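Local coordinates for protein iron-containing alcohol dehydrogenase (Ralstonia eutropha, PDB 3JZD) that probably reduces maleylacetate to 3-oxoadipate, or runs the reverse reaction, with NAD(H) or NADP(H), as a homodimeric member of the iron-containing alcohol dehydrogenase family, at residues Ser25-Glu30 and Asp56-Leu61; Tyr155-Thr160 and Ala219-Leu224. One frame throughout, in Å; residues are numbered along the deposited sequence.

How the contacts relate
From the N terminus the chain runs through strand 8-19 and enters contact 1, where residues 25-30 meet 56-61; the loop it closes holds the end of helix 27-33, strand 39-42 and most of helix 48-58. The chain then completes the parallel sheet, leaves it at strand 152-155 and opens contact 2, whose partner, 219-224, follows some 59 residues later, after two long helices. The contacts are therefore in series, neither nesting nor crossing, with centres 20 Å apart and nearest atoms about 5 Å apart. Contact 1 ties two helices flanking the N-terminal sheet to each other; contact 2 joins that α/β part to the C-terminal helices beside the bound NAD.

Contact 1 of 2, residues Ser25-Glu30 and Asp56-Leu61; sequences SQVAAE and DLLGPL
Leu57 meets Val27 at its first side-chain carbon, a clear case of an apolar helix contact carried mainly by methyl and methylene groups. Its CB lies 3.6 Å from Val27 CG1, and the two side chains are set obliquely to each other. Beyond CB and CG, the CD1 methyl ends 4.0 Å from Ser25 CA, covering the turn just ahead of helix 27-33. In Val27, CG1 stands between the backbone N and the carbonyl carbon (chi1 63°), facing Leu57, which leaves CG2 anti to N and turned to Leu58.

The next residue, Leu58, crosses Val27 at about a right angle. Its CD2 methyl does the touching, resting 3.7 Å from Ala28 CA while it also meets Val27 CG2 at 4.1 Å. The small Ala28 allows this close approach: the two helices come to 4.8 Å between Ala28 CA and Leu58 CA. Ala28 CB is received between Leu57 O, at 3.8 Å, and the CD1 methyl of Leu61, at 3.9 Å. Leu61 reaches this place because the backbone turns at Gly59, with positive phi, and runs on as a short 3-10 segment.

Leu58 also lies on Ala39 and Val41 of strand 39-42, while Glu30, pointing elsewhere, forms a salt bridge with Arg16. Helix 48-58 connects neighbouring parallel strands 39-42 and 62-66, a beta-alpha-beta crossover, and helix 27-33 packs beside it as in the Rossmann-like N-terminal domain of this family.

Contact 2 of 2, residues Tyr155-Thr160 and Ala219-Leu224; sequences YDPALT and ARSQCL
Leu224 and Tyr155 meet with their side chains at an oblique angle, Leu224 CG lying 3.5 Å from Tyr155 CD1 and its CD1 methyl at that same side of the ring, while Leu224 O sits over one face. The other methyl, CD2, turns to the backbone where the loop leaves strand 152-155 and comes 3.5 Å from Pro157 N. A chi1 of -147° sets Leu224 CG well off a staggered position, and a chi2 of 39° then sends CD1 to the ring and CD2 to the loop. Thr160 CG2 approaches the CD2 methyl as well, at 4.1 Å, while the proline ring crosses Leu224 at about a right angle. Pro157 CG also packs 3.4 Å from Ser221 OG, a hydroxyl bonded to Leu217 O of its own helix.

An Asx turn helps shape the loop: Ala158 N donates to Asp156 OD1 from above the carboxylate plane, and the carboxylate also bonds Ser24 OG and Gly22 N. Leu159 and Thr160 then touch NAD, so that helix 217-236 of the C-terminal part backs a wall of the nucleotide pocket.

Thr160 and Arg220 slide past each other in opposite directions. Thr160 OG1 occupies the place between backbone N and carbonyl carbon (chi1 63°), from which it bonds to Pro157 O at 2.8 Å; Thr160 N reaches the same oxygen from the same face of its plane. That hydroxyl also lies 3.4 Å from Arg220 CD. A water donates to Arg220 O; its link to Thr160 OG1 is unusually short and therefore doubtful. Farther out, the guanidinium N-H groups go to Pro214 O, Leu163 O, Ser168 OG and Tyr123 OH, which together would fix its rotation.

Contact 1 of 2, residues Ser25-Glu30 and Asp56-Leu61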
loop_
_atom_site.group_PDB
_atom_site.type_symbol
_atom_site.label_atom_id
_atom_site.label_comp_id
_atom_site.label_asym_id
_atom_site.label_seq_id
_atom_site.Cartn_x
_atom_site.Cartn_y
_atom_site.Cartn_z
ATOM N N SER A 25 -19.221 8.610 -12.617
ATOM C CA SER A 25 -20.502 8.026 -13.047
ATOM C C SER A 25 -20.937 6.798 -12.256
ATOM O O SER A 25 -22.034 6.331 -12.428
ATOM C CB SER A 25 -20.491 7.636 -14.524
ATOM O OG SER A 25 -19.686 6.498 -14.733
ATOM N N GLN A 26 -20.085 6.257 -11.403
ATOM C CA GLN A 26 -20.418 5.071 -10.646
ATOM C C GLN A 26 -20.758 5.451 -9.234
ATOM O O GLN A 26 -20.818 4.594 -8.378
ATOM C CB GLN A 26 -19.222 4.099 -10.637
ATOM C CG GLN A 26 -18.783 3.700 -12.023
ATOM C CD GLN A 26 -17.485 2.896 -12.036
ATOM O OE1 GLN A 26 -17.033 2.367 -11.006
ATOM N NE2 GLN A 26 -16.880 2.799 -13.218
ATOM N N VAL A 27 -21.002 6.731 -8.983
ATOM C CA VAL A 27 -21.271 7.185 -7.630
ATOM C C VAL A 27 -22.458 6.488 -6.955
ATOM O O VAL A 27 -22.368 6.136 -5.775
ATOM C CB VAL A 27 -21.394 8.756 -7.529
ATOM C CG1 VAL A 27 -22.579 9.356 -8.354
ATOM C CG2 VAL A 27 -21.472 9.189 -6.051
ATOM N N ALA A 28 -23.556 6.275 -7.676
ATOM C CA ALA A 28 -24.753 5.642 -7.086
ATOM C C ALA A 28 -24.421 4.233 -6.642
ATOM O O ALA A 28 -24.860 3.816 -5.577
ATOM C CB ALA A 28 -25.923 5.594 -8.066
ATOM N N ALA A 29 -23.681 3.501 -7.486
ATOM C CA ALA A 29 -23.255 2.118 -7.188
ATOM C C ALA A 29 -22.407 2.094 -5.892
ATOM O O ALA A 29 -22.539 1.182 -5.102
ATOM C CB ALA A 29 -22.461 1.473 -8.370
ATOM N N GLU A 30 -21.578 3.120 -5.676
ATOM C CA GLU A 30 -20.734 3.177 -4.458
ATOM C C GLU A 30 -21.498 3.491 -3.182
ATOM O O GLU A 30 -21.209 2.949 -2.107
ATOM C CB GLU A 30 -19.567 4.141 -4.678
ATOM C CG GLU A 30 -18.610 3.628 -5.733
ATOM C CD GLU A 30 -18.012 2.242 -5.370
ATOM O OE1 GLU A 30 -17.799 1.949 -4.173
ATOM O OE2 GLU A 30 -17.741 1.470 -6.289
ATOM N N ASP A 56 -27.665 14.381 -9.564
ATOM C CA ASP A 56 -28.457 13.759 -10.597
ATOM C C ASP A 56 -28.081 12.289 -10.814
ATOM O O ASP A 56 -28.956 11.488 -11.065
ATOM C CB ASP A 56 -28.362 14.520 -11.901
ATOM C CG ASP A 56 -29.122 15.857 -11.846
ATOM O OD1 ASP A 56 -29.941 16.066 -10.917
ATOM O OD2 ASP A 56 -28.888 16.697 -12.729
ATOM N N LEU A 57 -26.794 11.949 -10.749
ATOM C CA LEU A 57 -26.397 10.564 -10.879
ATOM C C LEU A 57 -27.010 9.707 -9.745
ATOM O O LEU A 57 -27.413 8.582 -9.978
ATOM C CB LEU A 57 -24.872 10.418 -10.927
ATOM C CG LEU A 57 -24.270 10.809 -12.279
ATOM C CD1 LEU A 57 -22.794 11.191 -12.203
ATOM C CD2 LEU A 57 -24.467 9.686 -13.236
ATOM N N LEU A 58 -27.100 10.246 -8.546
ATOM C CA LEU A 58 -27.647 9.501 -7.411
ATOM C C LEU A 58 -29.145 9.239 -7.543
ATOM O O LEU A 58 -29.659 8.261 -6.986
ATOM C CB LEU A 58 -27.397 10.246 -6.106
ATOM C CG LEU A 58 -25.947 10.251 -5.667
ATOM C CD1 LEU A 58 -25.767 11.204 -4.487
ATOM C CD2 LEU A 58 -25.501 8.834 -5.316
ATOM N N GLY A 59 -29.823 10.131 -8.274
ATOM C CA GLY A 59 -31.225 10.014 -8.537
ATOM C C GLY A 59 -31.957 9.987 -7.219
ATOM O O GLY A 59 -31.715 10.859 -6.397
ATOM N N PRO A 60 -32.764 8.937 -6.977
ATOM C CA PRO A 60 -33.544 8.873 -5.759
ATOM C C PRO A 60 -32.709 8.616 -4.514
ATOM O O PRO A 60 -33.253 8.716 -3.426
ATOM C CB PRO A 60 -34.513 7.720 -6.034
ATOM C CG PRO A 60 -33.741 6.837 -6.898
ATOM C CD PRO A 60 -33.004 7.752 -7.816
ATOM N N LEU A 61 -31.424 8.293 -4.662
ATOM C CA LEU A 61 -30.543 8.147 -3.522
ATOM C C LEU A 61 -30.095 9.510 -3.002
ATOM O O LEU A 61 -29.535 9.580 -1.942
ATOM C CB LEU A 61 -29.291 7.352 -3.874
ATOM C CG LEU A 61 -29.427 5.887 -4.233
ATOM C CD1 LEU A 61 -28.185 5.449 -4.916
ATOM C CD2 LEU A 61 -29.715 5.051 -2.950
#

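Contact 2 of 2, residues Tyr155-Thr160 and Ala219-Leu224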
loop_
_atom_site.group_PDB
_atom_site.type_symbol
_atom_site.label_atom_id
_atom_site.label_comp_id
_atom_site.label_asym_id
_atom_site.label_seq_id
_atom_site.Cartn_x
_atom_site.Cartn_y
_atom_site.Cartn_z
ATOM N N TYR A 155 -11.766 8.705 -7.746
ATOM C CA TYR A 155 -10.869 9.644 -8.411
ATOM C C TYR A 155 -11.220 9.699 -9.867
ATOM O O TYR A 155 -11.016 8.704 -10.567
ATOM C CB TYR A 155 -9.402 9.219 -8.308
ATOM C CG TYR A 155 -8.768 9.470 -6.990
ATOM C CD1 TYR A 155 -8.565 10.770 -6.549
ATOM C CD2 TYR A 155 -8.295 8.406 -6.209
ATOM C CE1 TYR A 155 -7.943 11.026 -5.351
ATOM C CE2 TYR A 155 -7.689 8.629 -5.007
ATOM C CZ TYR A 155 -7.504 9.972 -4.590
ATOM O OH TYR A 155 -6.908 10.238 -3.401
ATOM N N ASP A 156 -11.723 10.849 -10.327
ATOM C CA ASP A 156 -12.139 11.038 -11.714
ATOM C C ASP A 156 -11.371 12.246 -12.255
ATOM O O ASP A 156 -11.695 13.380 -11.933
ATOM C CB ASP A 156 -13.667 11.288 -11.813
ATOM C CG ASP A 156 -14.173 11.244 -13.220
ATOM O OD1 ASP A 156 -13.351 11.325 -14.139
ATOM O OD2 ASP A 156 -15.388 11.090 -13.419
ATOM N N PRO A 157 -10.328 11.999 -13.060
ATOM C CA PRO A 157 -9.557 13.081 -13.625
ATOM C C PRO A 157 -10.381 14.055 -14.477
ATOM O O PRO A 157 -9.954 15.181 -14.667
ATOM C CB PRO A 157 -8.547 12.362 -14.490
ATOM C CG PRO A 157 -9.202 11.091 -14.814
ATOM C CD PRO A 157 -9.890 10.698 -13.579
ATOM N N ALA A 158 -11.528 13.636 -14.990
ATOM C CA ALA A 158 -12.412 14.552 -15.736
ATOM C C ALA A 158 -12.887 15.710 -14.853
ATOM O O ALA A 158 -13.143 16.798 -15.345
ATOM C CB ALA A 158 -13.581 13.813 -16.263
ATOM N N LEU A 159 -13.023 15.467 -13.552
ATOM C CA LEU A 159 -13.445 16.514 -12.621
ATOM C C LEU A 159 -12.293 17.461 -12.243
ATOM O O LEU A 159 -12.515 18.424 -11.547
ATOM C CB LEU A 159 -14.115 15.938 -11.358
ATOM C CG LEU A 159 -15.369 15.069 -11.551
ATOM C CD1 LEU A 159 -16.076 14.779 -10.211
ATOM C CD2 LEU A 159 -16.339 15.648 -12.533
ATOM N N THR A 160 -11.071 17.178 -12.677
ATOM C CA THR A 160 -9.948 18.066 -12.406
ATOM C C THR A 160 -9.546 18.854 -13.645
ATOM O O THR A 160 -8.694 19.700 -13.560
ATOM C CB THR A 160 -8.720 17.301 -11.853
ATOM O OG1 THR A 160 -8.247 16.383 -12.830
ATOM C CG2 THR A 160 -9.096 16.525 -10.663
ATOM N N ALA A 219 -2.477 13.259 -18.272
ATOM C CA ALA A 219 -1.724 14.133 -17.372
ATOM C C ALA A 219 -2.532 14.332 -16.113
ATOM O O ALA A 219 -1.994 14.294 -15.027
ATOM C CB ALA A 219 -1.406 15.470 -18.020
ATOM N N ARG A 220 -3.827 14.556 -16.246
ATOM C CA ARG A 220 -4.647 14.707 -15.066
ATOM C C ARG A 220 -4.659 13.415 -14.208
ATOM O O ARG A 220 -4.618 13.502 -12.984
ATOM C CB ARG A 220 -6.076 15.131 -15.409
ATOM C CG ARG A 220 -6.281 16.583 -15.910
ATOM C CD ARG A 220 -5.817 17.618 -14.909
ATOM N NE ARG A 220 -6.183 18.974 -15.301
ATOM C CZ ARG A 220 -6.019 20.047 -14.524
ATOM N NH1 ARG A 220 -5.471 19.938 -13.319
ATOM N NH2 ARG A 220 -6.390 21.237 -14.944
ATOM N N SER A 221 -4.748 12.243 -14.839
ATOM C CA SER A 221 -4.707 10.985 -14.125
ATOM C C SER A 221 -3.402 10.824 -13.354
ATOM O O SER A 221 -3.381 10.450 -12.187
ATOM C CB SER A 221 -4.872 9.809 -15.088
ATOM O OG SER A 221 -6.120 9.873 -15.746
ATOM N N GLN A 222 -2.309 11.145 -13.993
ATOM C CA GLN A 222 -1.019 11.025 -13.366
ATOM C C GLN A 222 -0.926 11.914 -12.098
ATOM O O GLN A 222 -0.420 11.450 -11.061
ATOM C CB GLN A 222 0.036 11.396 -14.388
ATOM C CG GLN A 222 1.416 11.326 -13.878
ATOM C CD GLN A 222 2.450 11.536 -14.983
ATOM O OE1 GLN A 222 3.428 10.810 -15.035
ATOM N NE2 GLN A 222 2.218 12.511 -15.878
ATOM N N CYS A 223 -1.458 13.142 -12.152
ATOM C CA CYS A 223 -1.470 13.989 -10.937
ATOM C C CYS A 223 -2.379 13.459 -9.829
ATOM O O CYS A 223 -2.043 13.457 -8.670
ATOM C CB CYS A 223 -1.868 15.435 -11.260
ATOM S SG CYS A 223 -0.665 16.282 -12.298
ATOM N N LEU A 224 -3.535 12.962 -10.205
ATOM C CA LEU A 224 -4.484 12.493 -9.212
ATOM C C LEU A 224 -3.895 11.252 -8.531
ATOM O O LEU A 224 -3.984 11.087 -7.309
ATOM C CB LEU A 224 -5.822 12.261 -9.906
ATOM C CG LEU A 224 -7.128 12.486 -9.201
ATOM C CD1 LEU A 224 -7.113 13.725 -8.296
ATOM C CD2 LEU A 224 -8.274 12.557 -10.244
HETATM O O HOH W 1 -5.996 15.745 -11.984
#